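PDB 3LOP: substrate binding periplasmic protein from Ralstonia solanacearum, which probably captures leucine or a related amino acid in the periplasm as the substrate-binding component of a transport system. Local coordinates for residues Leu12-Ser17 and Thr21-Asn26; Gly104-Ala109 and Ser283-Glu288; Ser229-Gly234 and Arg246-Ala251; Ile265-Arg270 and Ala292-Ala297. All blocks are in the same frame, centred on the assembly; numbering follows the deposited sequence.

Contact 1. Residues Leu12-Ser17 and Thr21-Asn26; sequences LPLSGS and TGRALN
Arg23 reaches back from the helix to the loop that precedes it and ties down the carbonyl of Leu14. Arg23 NE lies 3.1 Å from Leu14 O with an N-H...O angle of 160°, and Arg23 NH2 adds a weak second bond at 3.5 Å to the same Leu14 O. The oxygen sits at the guanidinium edge, 8° out of its plane, while the donor NE stands above the carbonyl plane. An extended chain from CG to NE spans this distance, and Arg23 CG passes 4.1 Å from Leu14 CD2, so the aliphatic part of the arginine lies against the leucine it grips. One residue earlier, the backbones meet directly: Pro13 O approaches Gly22 CA at 3.1 Å in a CA-H...O contact. The absence of a side chain at Gly22 goes with this close backbone approach. Leu12 CD2 then settles on the helix 3.6 Å from Gly22 O and 4.0 Å from Leu25 CB. In the second shell, Asp53 accepts from Leu14 N and Ser15 OG, holding the loop at these two residues, while Leu12 is backbone-bonded to Arg52 and Asp54. Loop 12-17 leads from strand 6-12 into helix 19-38, the first beta-alpha unit of the five-stranded parallel sheet. The chemistry implies a loop held by complementary means: a charged donor on a backbone carbonyl near the surface, and close backbone and methyl contacts in the buried part.

Contact 2. Residues Gly104-Ala109 and Ser283-Glu288; sequences GPATGA and SFRAVE. With LEU (leucine), chain B.
Ala106 meets two side chains of helix 284-303 at once: the guanidinium of Arg285 at its carbonyl and CB, and the carboxylate of Glu288 at its CA. Arg285 is bent at chi2 and chi3 (-38° and -68°), which folds its head back beside Glu288 on the next turn. There Arg285 NE donates to Glu288 OE1 at 2.7 Å in a salt bridge, with OE1 met on its syn side but 33° out of the carboxylate plane. NH2 adds a weak bond to the same oxygen. Glu288, extended beyond CG, sends its other oxygen across the contact, Glu288 OE2 lying 3.4 Å from Ala106 CA. A water 2.8 Å from Glu288 OE2 also reaches Gly104 O, weakly, and may link carboxylate and loop, though it has more acceptors in reach than protons. The carboxylate at one part of the guanidinium edge probably fixes its rotation; the bound leucine takes another part, its OXT receiving Arg285 NH1 at 2.9 Å and Arg285 NH2 at 3.0 Å. Ala106 O accepts the ligand's N at 2.7 Å and a weak, bent bond from Arg285 NH2. Thr107 OG1 accepts from Ala109 N in an ST turn, and Thr107 touches the ligand's CD1. Ala106 also belongs to a magnesium site. Ligand amine on a backbone carbonyl and carboxylate on an arginine are consistent with amino-acid recognition in a periplasmic binding protein.

Contact 3. Residues Ser229-Gly234 and Arg246-Ala251; sequences SSIDPG and RGYSLA. With LEU (leucine), chain B.
Tyr248, Pro233 and Ile231 bury the most surface here, where the start of helix 233-240 packs against the beginning of strand 249-252 in this periplasmic binding protein fold. Tyr248 CG is anti to the backbone N (chi1 175°), which carries the ring inward to Ile231. Its hydroxyl ends over the branched side chain: Tyr248 OH lies 3.8 Å from Ile231 CB, with CG2 and CD1 of Ile231 both at 3.9 Å, so the phenol oxygen rests against three of the isoleucine's carbons. Pro233, the first residue of the helix, turns its ring toward Leu250, and Pro233 CG approaches Leu250 CD1 at 4.2 Å, an apolar contact. No direct hydrogen bond crosses between the segments. Just before the proline, Asp232 caps the helix, Asp232 OD1 accepting from Gly234 N at 2.8 Å, while its OD2 accepts from Arg285 N at the start of another helix. Ser230 faces the bound ligand, Ser230 CB lying 3.8 Å from the leucine CB, so the same short segment supplies both the pocket wall and this packing. The polar end of Tyr248 is served by a water in the plane of its ring: Tyr248 OH donates to it at 2.8 Å, and the water donates to Ile231 O at 2.6 Å.

Contact 4. Residues Ile265-Arg270 and Ala292-Ala297; sequences IREFNR and AAKVLA
Lys294 and Glu267 point at each other from neighbouring helices and meet at one oxygen. Lys294 leaves its helix toward 265-270 with CG anti to the backbone N (chi1 -171°), and all its later torsions are extended, so the chain runs straight from CB. CB and CG stay beyond 4.2 Å of the other segment. Lys294 CD is the first atom to come close, 3.9 Å from Glu267 OE1, and Lys294 CE follows at 3.7 Å from Glu267 OE1. Lys294 NZ then closes on Glu267 OE1 at 2.7 Å, a hydrogen-bonded salt bridge. The oxygen is met on its syn side, 16° out of the carboxylate plane. This is an interhelical bridge between helix 263-275 and helix 284-303 near the surface of the periplasmic binding protein fold, and no other residue pair of the two segments comes within 4.5 Å. Glu267 is likewise extended, with chi1 at -169°, and approaches from the opposite direction. Both ends have further partners: Lys294 NZ also bonds Val324 O, and Glu267 OE2 accepts from Trp35 NE1 on helix 19-38. Tyr32 of helix 19-38 touches both Glu267 and Lys294. A bound manganese ion lies about 4 Å from the Glu267 side chain.

Overall arrangement
Contact 1 closes first along the chain, and the loop closed by contact 2 contains contact 3; contact 4 crosses contact 2, and both use helix 284-303. Contact 2 lies near the chain centre and touches all the others, its centre 11 Å from that of contact 1 and 13 Å from those of contacts 3 and 4. Contacts 3 and 4 are about 22 Å apart between centres and do not touch. Contact 1 and segment 104-109 follow strands 6-12 and 102-103 of the five-stranded parallel sheet, whereas 229-234 follows strand 224-227 of the four-stranded one and adjoins the start of helix 284-303. Contacts 2 and 3 both touch the leucine, so the pocket is lined from both sheets.

Contact 1. Residues Leu12-Ser17 and Thr21-Asn26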
loop_
_atom_site.group_PDB
_atom_site.type_symbol
_atom_site.label_atom_id
_atom_site.label_comp_id
_atom_site.label_asym_id
_atom_site.label_seq_id
_atom_site.Cartn_x
_atom_site.Cartn_y
_atom_site.Cartn_z
ATOM N N LEU A 12 -1.834 -12.705 -0.776
ATOM C CA LEU A 12 -1.218 -11.663 -1.572
ATOM C C LEU A 12 -0.410 -12.260 -2.711
ATOM O O LEU A 12 -0.204 -13.476 -2.772
ATOM C CB LEU A 12 -0.352 -10.755 -0.683
ATOM C CG LEU A 12 0.302 -11.356 0.561
ATOM C CD1 LEU A 12 1.299 -12.424 0.149
ATOM C CD2 LEU A 12 0.987 -10.262 1.373
ATOM N N PRO A 13 0.045 -11.413 -3.642
ATOM C CA PRO A 13 0.828 -11.865 -4.796
ATOM C C PRO A 13 2.268 -12.219 -4.462
ATOM O O PRO A 13 3.078 -11.337 -4.180
ATOM C CB PRO A 13 0.749 -10.678 -5.760
ATOM C CG PRO A 13 -0.459 -9.902 -5.293
ATOM C CD PRO A 13 -0.353 -10.006 -3.809
ATOM N N LEU A 14 2.584 -13.509 -4.504
ATOM C CA LEU A 14 3.943 -13.959 -4.231
ATOM C C LEU A 14 4.624 -14.348 -5.544
ATOM O O LEU A 14 5.825 -14.605 -5.583
ATOM C CB LEU A 14 3.930 -15.121 -3.233
ATOM C CG LEU A 14 3.431 -14.714 -1.837
ATOM C CD1 LEU A 14 3.334 -15.937 -0.942
ATOM C CD2 LEU A 14 4.378 -13.686 -1.230
ATOM N N SER A 15 3.839 -14.374 -6.618
ATOM C CA SER A 15 4.347 -14.674 -7.952
ATOM C C SER A 15 3.578 -13.786 -8.927
ATOM O O SER A 15 2.551 -13.204 -8.569
ATOM C CB SER A 15 4.147 -16.156 -8.300
ATOM O OG SER A 15 2.778 -16.506 -8.339
ATOM N N GLY A 16 4.076 -13.664 -10.151
ATOM C CA GLY A 16 3.393 -12.827 -11.119
ATOM C C GLY A 16 3.881 -11.391 -11.098
ATOM O O GLY A 16 4.850 -11.058 -10.413
ATOM N N SER A 17 3.188 -10.534 -11.843
ATOM C CA SER A 17 3.546 -9.125 -11.965
ATOM C C SER A 17 3.644 -8.339 -10.661
ATOM O O SER A 17 4.422 -7.387 -10.559
ATOM C CB SER A 17 2.555 -8.424 -12.895
ATOM O OG SER A 17 2.907 -7.064 -13.070
ATOM N N THR A 21 5.721 -6.627 -4.777
ATOM C CA THR A 21 4.917 -5.959 -3.762
ATOM C C THR A 21 4.408 -6.928 -2.695
ATOM O O THR A 21 4.538 -6.665 -1.494
ATOM C CB THR A 21 3.730 -5.227 -4.413
ATOM O OG1 THR A 21 4.229 -4.159 -5.231
ATOM C CG2 THR A 21 2.799 -4.657 -3.356
ATOM N N GLY A 22 3.838 -8.047 -3.130
ATOM C CA GLY A 22 3.326 -9.025 -2.187
ATOM C C GLY A 22 4.409 -9.598 -1.290
ATOM O O GLY A 22 4.205 -9.751 -0.085
ATOM N N ARG A 23 5.559 -9.922 -1.873
ATOM C CA ARG A 23 6.659 -10.482 -1.096
ATOM C C ARG A 23 7.123 -9.502 -0.027
ATOM O O ARG A 23 7.450 -9.907 1.087
ATOM C CB ARG A 23 7.839 -10.829 -2.004
ATOM C CG ARG A 23 7.561 -11.917 -3.020
ATOM C CD ARG A 23 8.713 -12.003 -4.002
ATOM N NE ARG A 23 8.404 -12.861 -5.138
ATOM C CZ ARG A 23 9.096 -12.870 -6.272
ATOM N NH1 ARG A 23 10.139 -12.065 -6.419
ATOM N NH2 ARG A 23 8.740 -13.675 -7.261
ATOM N N ALA A 24 7.150 -8.214 -0.363
ATOM C CA ALA A 24 7.592 -7.192 0.586
ATOM C C ALA A 24 6.621 -7.038 1.753
ATOM O O ALA A 24 7.041 -6.934 2.907
ATOM C CB ALA A 24 7.768 -5.859 -0.125
ATOM N N LEU A 25 5.326 -7.012 1.456
ATOM C CA LEU A 25 4.325 -6.884 2.508
ATOM C C LEU A 25 4.391 -8.098 3.432
ATOM O O LEU A 25 4.322 -7.965 4.653
ATOM C CB LEU A 25 2.929 -6.755 1.896
ATOM C CG LEU A 25 2.680 -5.409 1.210
ATOM C CD1 LEU A 25 1.520 -5.529 0.250
ATOM C CD2 LEU A 25 2.404 -4.336 2.256
ATOM N N ASN A 26 4.531 -9.284 2.847
ATOM C CA ASN A 26 4.626 -10.494 3.649
ATOM C C ASN A 26 5.912 -10.489 4.473
ATOM O O ASN A 26 5.906 -10.852 5.648
ATOM C CB ASN A 26 4.604 -11.734 2.760
ATOM C CG ASN A 26 4.894 -13.002 3.536
ATOM O OD1 ASN A 26 4.093 -13.437 4.369
ATOM N ND2 ASN A 26 6.050 -13.596 3.281
#

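Contact 2. Residues Gly104-Ala109 and Ser283-Glu288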
loop_
_atom_site.group_PDB
_atom_site.type_symbol
_atom_site.label_atom_id
_atom_site.label_comp_id
_atom_site.label_asym_id
_atom_site.label_seq_id
_atom_site.Cartn_x
_atom_site.Cartn_y
_atom_site.Cartn_z
ATOM N N GLY A 104 -5.224 -3.157 7.608
ATOM C CA GLY A 104 -4.248 -2.606 6.689
ATOM C C GLY A 104 -4.270 -3.079 5.250
ATOM O O GLY A 104 -3.231 -3.483 4.730
ATOM N N PRO A 105 -5.429 -3.059 4.579
ATOM C CA PRO A 105 -5.441 -3.502 3.183
ATOM C C PRO A 105 -4.392 -2.662 2.449
ATOM O O PRO A 105 -4.286 -1.455 2.681
ATOM C CB PRO A 105 -6.873 -3.203 2.735
ATOM C CG PRO A 105 -7.309 -2.084 3.656
ATOM C CD PRO A 105 -6.736 -2.514 4.980
ATOM N N ALA A 106 -3.615 -3.301 1.582
ATOM C CA ALA A 106 -2.544 -2.613 0.862
ATOM C C ALA A 106 -2.992 -1.727 -0.297
ATOM O O ALA A 106 -2.285 -1.585 -1.295
ATOM C CB ALA A 106 -1.521 -3.635 0.377
ATOM N N THR A 107 -4.165 -1.124 -0.153
ATOM C CA THR A 107 -4.720 -0.232 -1.163
ATOM C C THR A 107 -5.398 0.927 -0.447
ATOM O O THR A 107 -6.010 0.741 0.603
ATOM C CB THR A 107 -5.759 -0.955 -2.059
ATOM O OG1 THR A 107 -6.658 0.010 -2.622
ATOM C CG2 THR A 107 -6.548 -1.978 -1.256
ATOM N N GLY A 108 -5.276 2.125 -1.010
ATOM C CA GLY A 108 -5.894 3.290 -0.403
ATOM C C GLY A 108 -7.189 3.697 -1.086
ATOM O O GLY A 108 -7.599 4.853 -1.014
ATOM N N ALA A 109 -7.841 2.746 -1.749
ATOM C CA ALA A 109 -9.093 3.034 -2.443
ATOM C C ALA A 109 -10.131 3.634 -1.498
ATOM O O ALA A 109 -10.148 3.334 -0.305
ATOM C CB ALA A 109 -9.639 1.765 -3.081
ATOM N N SER A 283 12.153 -1.512 2.844
ATOM C CA SER A 283 11.490 -0.847 1.726
ATOM C C SER A 283 10.171 -0.278 2.212
ATOM O O SER A 283 9.699 -0.629 3.291
ATOM C CB SER A 283 11.205 -1.837 0.595
ATOM O OG SER A 283 10.190 -2.755 0.972
ATOM N N PHE A 284 9.571 0.592 1.408
ATOM C CA PHE A 284 8.297 1.181 1.785
ATOM C C PHE A 284 7.221 0.123 2.022
ATOM O O PHE A 284 6.540 0.156 3.047
ATOM C CB PHE A 284 7.829 2.173 0.714
ATOM C CG PHE A 284 8.247 3.596 0.981
ATOM C CD1 PHE A 284 7.600 4.355 1.955
ATOM C CD2 PHE A 284 9.294 4.173 0.268
ATOM C CE1 PHE A 284 7.992 5.671 2.215
ATOM C CE2 PHE A 284 9.694 5.487 0.518
ATOM C CZ PHE A 284 9.041 6.236 1.495
ATOM N N ARG A 285 7.070 -0.822 1.098
ATOM C CA ARG A 285 6.041 -1.841 1.269
ATOM C C ARG A 285 6.345 -2.794 2.424
ATOM O O ARG A 285 5.426 -3.301 3.062
ATOM C CB ARG A 285 5.818 -2.624 -0.034
ATOM C CG ARG A 285 5.486 -1.759 -1.265
ATOM C CD ARG A 285 4.575 -0.565 -0.956
ATOM N NE ARG A 285 3.205 -0.918 -0.573
ATOM C CZ ARG A 285 2.233 -1.247 -1.423
ATOM N NH1 ARG A 285 2.457 -1.284 -2.733
ATOM N NH2 ARG A 285 1.015 -1.507 -0.959
ATOM N N ALA A 286 7.622 -3.036 2.712
ATOM C CA ALA A 286 7.961 -3.919 3.824
ATOM C C ALA A 286 7.597 -3.207 5.126
ATOM O O ALA A 286 7.127 -3.827 6.084
ATOM C CB ALA A 286 9.448 -4.262 3.799
ATOM N N VAL A 287 7.818 -1.896 5.161
ATOM C CA VAL A 287 7.473 -1.117 6.344
ATOM C C VAL A 287 5.958 -1.129 6.526
ATOM O O VAL A 287 5.466 -1.200 7.651
ATOM C CB VAL A 287 7.994 0.333 6.224
ATOM C CG1 VAL A 287 7.376 1.221 7.307
ATOM C CG2 VAL A 287 9.511 0.334 6.364
ATOM N N GLU A 288 5.221 -1.074 5.417
ATOM C CA GLU A 288 3.763 -1.099 5.470
ATOM C C GLU A 288 3.294 -2.406 6.119
ATOM O O GLU A 288 2.378 -2.409 6.936
ATOM C CB GLU A 288 3.177 -0.976 4.057
ATOM C CG GLU A 288 1.670 -0.762 4.028
ATOM C CD GLU A 288 1.122 -0.588 2.619
ATOM O OE1 GLU A 288 1.896 -0.199 1.717
ATOM O OE2 GLU A 288 -0.087 -0.828 2.417
HETATM N N LEU B . -2.814 -2.719 -3.697
HETATM C CA LEU B . -2.134 -2.505 -5.005
HETATM C C LEU B . -0.650 -2.282 -4.789
HETATM O O LEU B . 0.107 -2.487 -5.758
HETATM C CB LEU B . -2.738 -1.295 -5.694
HETATM C CG LEU B . -4.250 -1.468 -5.619
HETATM C CD1 LEU B . -4.906 -0.185 -5.365
HETATM C CD2 LEU B . -4.750 -2.086 -6.863
HETATM O OXT LEU B . -0.271 -1.901 -3.658
HETATM O O HOH W 1 -1.601 -1.189 4.699
#

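Contact 3. Residues Ser229-Gly234 and Arg246-Ala251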
loop_
_atom_site.group_PDB
_atom_site.type_symbol
_atom_site.label_atom_id
_atom_site.label_comp_id
_atom_site.label_asym_id
_atom_site.label_seq_id
_atom_site.Cartn_x
_atom_site.Cartn_y
_atom_site.Cartn_z
ATOM N N SER A 229 0.998 5.660 -3.818
ATOM C CA SER A 229 1.831 4.892 -2.894
ATOM C C SER A 229 1.843 3.400 -3.220
ATOM O O SER A 229 2.475 2.603 -2.524
ATOM C CB SER A 229 1.363 5.108 -1.454
ATOM O OG SER A 229 0.037 4.651 -1.275
ATOM N N SER A 230 1.124 3.028 -4.272
ATOM C CA SER A 230 1.095 1.645 -4.723
ATOM C C SER A 230 2.416 1.389 -5.451
ATOM O O SER A 230 2.751 0.252 -5.782
ATOM C CB SER A 230 -0.081 1.432 -5.678
ATOM O OG SER A 230 -0.098 2.422 -6.695
ATOM N N ILE A 231 3.155 2.467 -5.694
ATOM C CA ILE A 231 4.442 2.401 -6.379
ATOM C C ILE A 231 5.587 2.727 -5.418
ATOM O O ILE A 231 5.825 3.887 -5.092
ATOM C CB ILE A 231 4.481 3.401 -7.546
ATOM C CG1 ILE A 231 3.331 3.105 -8.512
ATOM C CG2 ILE A 231 5.827 3.323 -8.257
ATOM C CD1 ILE A 231 3.048 4.220 -9.498
ATOM N N ASP A 232 6.290 1.697 -4.966
ATOM C CA ASP A 232 7.413 1.874 -4.049
ATOM C C ASP A 232 8.538 2.574 -4.819
ATOM O O ASP A 232 9.058 2.031 -5.792
ATOM C CB ASP A 232 7.880 0.501 -3.558
ATOM C CG ASP A 232 8.894 0.591 -2.440
ATOM O OD1 ASP A 232 9.838 1.400 -2.556
ATOM O OD2 ASP A 232 8.751 -0.158 -1.450
ATOM N N PRO A 233 8.929 3.788 -4.394
ATOM C CA PRO A 233 9.999 4.500 -5.105
ATOM C C PRO A 233 11.333 3.760 -5.123
ATOM O O PRO A 233 12.156 3.971 -6.016
ATOM C CB PRO A 233 10.073 5.838 -4.370
ATOM C CG PRO A 233 9.656 5.477 -2.980
ATOM C CD PRO A 233 8.486 4.550 -3.213
ATOM N N GLY A 234 11.543 2.900 -4.133
ATOM C CA GLY A 234 12.775 2.136 -4.071
ATOM C C GLY A 234 12.804 1.136 -5.205
ATOM O O GLY A 234 13.806 0.997 -5.905
ATOM N N ARG A 246 14.976 9.796 -11.077
ATOM C CA ARG A 246 15.302 10.946 -10.236
ATOM C C ARG A 246 14.317 12.087 -10.504
ATOM O O ARG A 246 14.004 12.395 -11.658
ATOM C CB ARG A 246 16.758 11.407 -10.450
ATOM C CG ARG A 246 17.158 11.771 -11.875
ATOM C CD ARG A 246 18.557 12.404 -11.897
ATOM N NE ARG A 246 19.591 11.530 -11.342
ATOM C CZ ARG A 246 20.357 10.717 -12.065
ATOM N NH1 ARG A 246 20.217 10.663 -13.382
ATOM N NH2 ARG A 246 21.263 9.947 -11.469
ATOM N N GLY A 247 13.803 12.680 -9.429
ATOM C CA GLY A 247 12.850 13.770 -9.556
ATOM C C GLY A 247 11.404 13.346 -9.354
ATOM O O GLY A 247 10.525 14.190 -9.173
ATOM N N TYR A 248 11.161 12.039 -9.398
ATOM C CA TYR A 248 9.827 11.477 -9.208
ATOM C C TYR A 248 9.199 11.985 -7.911
ATOM O O TYR A 248 9.835 11.958 -6.856
ATOM C CB TYR A 248 9.919 9.944 -9.178
ATOM C CG TYR A 248 8.620 9.225 -8.876
ATOM C CD1 TYR A 248 7.634 9.078 -9.851
ATOM C CD2 TYR A 248 8.389 8.681 -7.615
ATOM C CE1 TYR A 248 6.444 8.398 -9.574
ATOM C CE2 TYR A 248 7.208 8.002 -7.328
ATOM C CZ TYR A 248 6.243 7.862 -8.312
ATOM O OH TYR A 248 5.081 7.171 -8.033
ATOM N N SER A 249 7.953 12.445 -8.002
ATOM C CA SER A 249 7.220 12.964 -6.850
ATOM C C SER A 249 6.250 11.932 -6.287
ATOM O O SER A 249 5.660 11.146 -7.027
ATOM C CB SER A 249 6.439 14.223 -7.235
ATOM O OG SER A 249 7.307 15.316 -7.471
ATOM N N LEU A 250 6.076 11.951 -4.971
ATOM C CA LEU A 250 5.187 10.996 -4.328
ATOM C C LEU A 250 4.597 11.556 -3.048
ATOM O O LEU A 250 4.955 12.647 -2.601
ATOM C CB LEU A 250 5.946 9.710 -3.993
ATOM C CG LEU A 250 7.121 9.893 -3.026
ATOM C CD1 LEU A 250 7.152 8.748 -2.023
ATOM C CD2 LEU A 250 8.422 9.977 -3.806
ATOM N N ALA A 251 3.676 10.798 -2.466
ATOM C CA ALA A 251 3.061 11.187 -1.210
ATOM C C ALA A 251 3.443 10.122 -0.192
ATOM O O ALA A 251 3.203 8.934 -0.404
ATOM C CB ALA A 251 1.545 11.264 -1.358
HETATM N N LEU B . -2.814 -2.719 -3.697
HETATM C CA LEU B . -2.134 -2.505 -5.005
HETATM C C LEU B . -0.650 -2.282 -4.789
HETATM O O LEU B . 0.107 -2.487 -5.758
HETATM C CB LEU B . -2.738 -1.295 -5.694
HETATM C CG LEU B . -4.250 -1.468 -5.619
HETATM C CD1 LEU B . -4.906 -0.185 -5.365
HETATM C CD2 LEU B . -4.750 -2.086 -6.863
HETATM O OXT LEU B . -0.271 -1.901 -3.658
HETATM O O HOH W 2 4.958 6.320 -5.419
#

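Contact 4. Residues Ile265-Arg270 and Ala292-Ala297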
loop_
_atom_site.group_PDB
_atom_site.type_symbol
_atom_site.label_atom_id
_atom_site.label_comp_id
_atom_site.label_asym_id
_atom_site.label_seq_id
_atom_site.Cartn_x
_atom_site.Cartn_y
_atom_site.Cartn_z
ATOM N N ILE A 265 11.496 2.853 11.675
ATOM C CA ILE A 265 12.570 2.361 10.823
ATOM C C ILE A 265 13.656 1.745 11.698
ATOM O O ILE A 265 14.234 0.710 11.351
ATOM C CB ILE A 265 13.157 3.498 9.952
ATOM C CG1 ILE A 265 12.043 4.108 9.090
ATOM C CG2 ILE A 265 14.278 2.964 9.070
ATOM C CD1 ILE A 265 11.252 3.095 8.249
ATOM N N ARG A 266 13.928 2.370 12.840
ATOM C CA ARG A 266 14.927 1.819 13.740
ATOM C C ARG A 266 14.471 0.462 14.263
ATOM O O ARG A 266 15.270 -0.471 14.335
ATOM C CB ARG A 266 15.224 2.779 14.901
ATOM C CG ARG A 266 16.197 3.879 14.493
ATOM C CD ARG A 266 16.771 4.657 15.666
ATOM N NE ARG A 266 15.835 5.625 16.229
ATOM C CZ ARG A 266 15.133 5.433 17.340
ATOM N NH1 ARG A 266 15.254 4.300 18.016
ATOM N NH2 ARG A 266 14.323 6.385 17.782
ATOM N N GLU A 267 13.191 0.335 14.609
ATOM C CA GLU A 267 12.705 -0.950 15.104
ATOM C C GLU A 267 12.770 -2.011 14.006
ATOM O O GLU A 267 13.091 -3.172 14.267
ATOM C CB GLU A 267 11.269 -0.844 15.640
ATOM C CG GLU A 267 10.862 -2.114 16.400
ATOM C CD GLU A 267 9.414 -2.148 16.851
ATOM O OE1 GLU A 267 8.667 -1.182 16.588
ATOM O OE2 GLU A 267 9.024 -3.160 17.474
ATOM N N PHE A 268 12.470 -1.609 12.774
ATOM C CA PHE A 268 12.514 -2.529 11.645
ATOM C C PHE A 268 13.934 -3.072 11.488
ATOM O O PHE A 268 14.130 -4.276 11.352
ATOM C CB PHE A 268 12.072 -1.808 10.362
ATOM C CG PHE A 268 11.967 -2.705 9.154
ATOM C CD1 PHE A 268 13.108 -3.162 8.497
ATOM C CD2 PHE A 268 10.718 -3.079 8.664
ATOM C CE1 PHE A 268 13.005 -3.977 7.365
ATOM C CE2 PHE A 268 10.605 -3.891 7.536
ATOM C CZ PHE A 268 11.751 -4.340 6.886
ATOM N N ASN A 269 14.922 -2.182 11.524
ATOM C CA ASN A 269 16.310 -2.606 11.381
ATOM C C ASN A 269 16.783 -3.450 12.556
ATOM O O ASN A 269 17.551 -4.395 12.370
ATOM C CB ASN A 269 17.228 -1.394 11.191
ATOM C CG ASN A 269 17.120 -0.806 9.802
ATOM O OD1 ASN A 269 16.892 -1.532 8.833
ATOM N ND2 ASN A 269 17.296 0.501 9.692
ATOM N N ARG A 270 16.332 -3.119 13.763
ATOM C CA ARG A 270 16.719 -3.905 14.930
ATOM C C ARG A 270 16.080 -5.288 14.827
ATOM O O ARG A 270 16.707 -6.299 15.141
ATOM C CB ARG A 270 16.281 -3.222 16.234
ATOM C CG ARG A 270 17.065 -1.957 16.613
ATOM C CD ARG A 270 18.574 -2.188 16.596
ATOM N NE ARG A 270 19.155 -1.871 15.293
ATOM C CZ ARG A 270 20.143 -2.552 14.716
ATOM N NH1 ARG A 270 20.672 -3.605 15.318
ATOM N NH2 ARG A 270 20.609 -2.170 13.533
ATOM N N ALA A 292 1.383 -2.708 9.717
ATOM C CA ALA A 292 0.075 -3.347 9.798
ATOM C C ALA A 292 0.105 -4.456 10.842
ATOM O O ALA A 292 -0.811 -4.583 11.660
ATOM C CB ALA A 292 -0.322 -3.908 8.443
ATOM N N ALA A 293 1.171 -5.251 10.820
ATOM C CA ALA A 293 1.312 -6.344 11.772
ATOM C C ALA A 293 1.373 -5.829 13.207
ATOM O O ALA A 293 0.776 -6.417 14.104
ATOM C CB ALA A 293 2.561 -7.162 11.454
ATOM N N LYS A 294 2.087 -4.725 13.421
ATOM C CA LYS A 294 2.206 -4.166 14.763
ATOM C C LYS A 294 0.863 -3.634 15.263
ATOM O O LYS A 294 0.524 -3.794 16.433
ATOM C CB LYS A 294 3.262 -3.055 14.796
ATOM C CG LYS A 294 3.574 -2.583 16.208
ATOM C CD LYS A 294 4.803 -1.692 16.255
ATOM C CE LYS A 294 5.136 -1.322 17.693
ATOM N NZ LYS A 294 6.351 -0.464 17.769
ATOM N N VAL A 295 0.101 -2.996 14.377
ATOM C CA VAL A 295 -1.211 -2.476 14.752
ATOM C C VAL A 295 -2.116 -3.641 15.153
ATOM O O VAL A 295 -2.826 -3.577 16.158
ATOM C CB VAL A 295 -1.856 -1.702 13.581
ATOM C CG1 VAL A 295 -3.329 -1.440 13.868
ATOM C CG2 VAL A 295 -1.127 -0.384 13.376
ATOM N N LEU A 296 -2.090 -4.710 14.361
ATOM C CA LEU A 296 -2.902 -5.882 14.659
ATOM C C LEU A 296 -2.451 -6.516 15.973
ATOM O O LEU A 296 -3.275 -6.926 16.785
ATOM C CB LEU A 296 -2.797 -6.904 13.520
ATOM C CG LEU A 296 -3.493 -8.251 13.738
ATOM C CD1 LEU A 296 -4.976 -8.050 14.053
ATOM C CD2 LEU A 296 -3.324 -9.102 12.485
ATOM N N ALA A 297 -1.140 -6.586 16.184
ATOM C CA ALA A 297 -0.603 -7.173 17.405
ATOM C C ALA A 297 -1.098 -6.442 18.652
ATOM O O ALA A 297 -1.397 -7.074 19.662
ATOM C CB ALA A 297 0.924 -7.169 17.364
#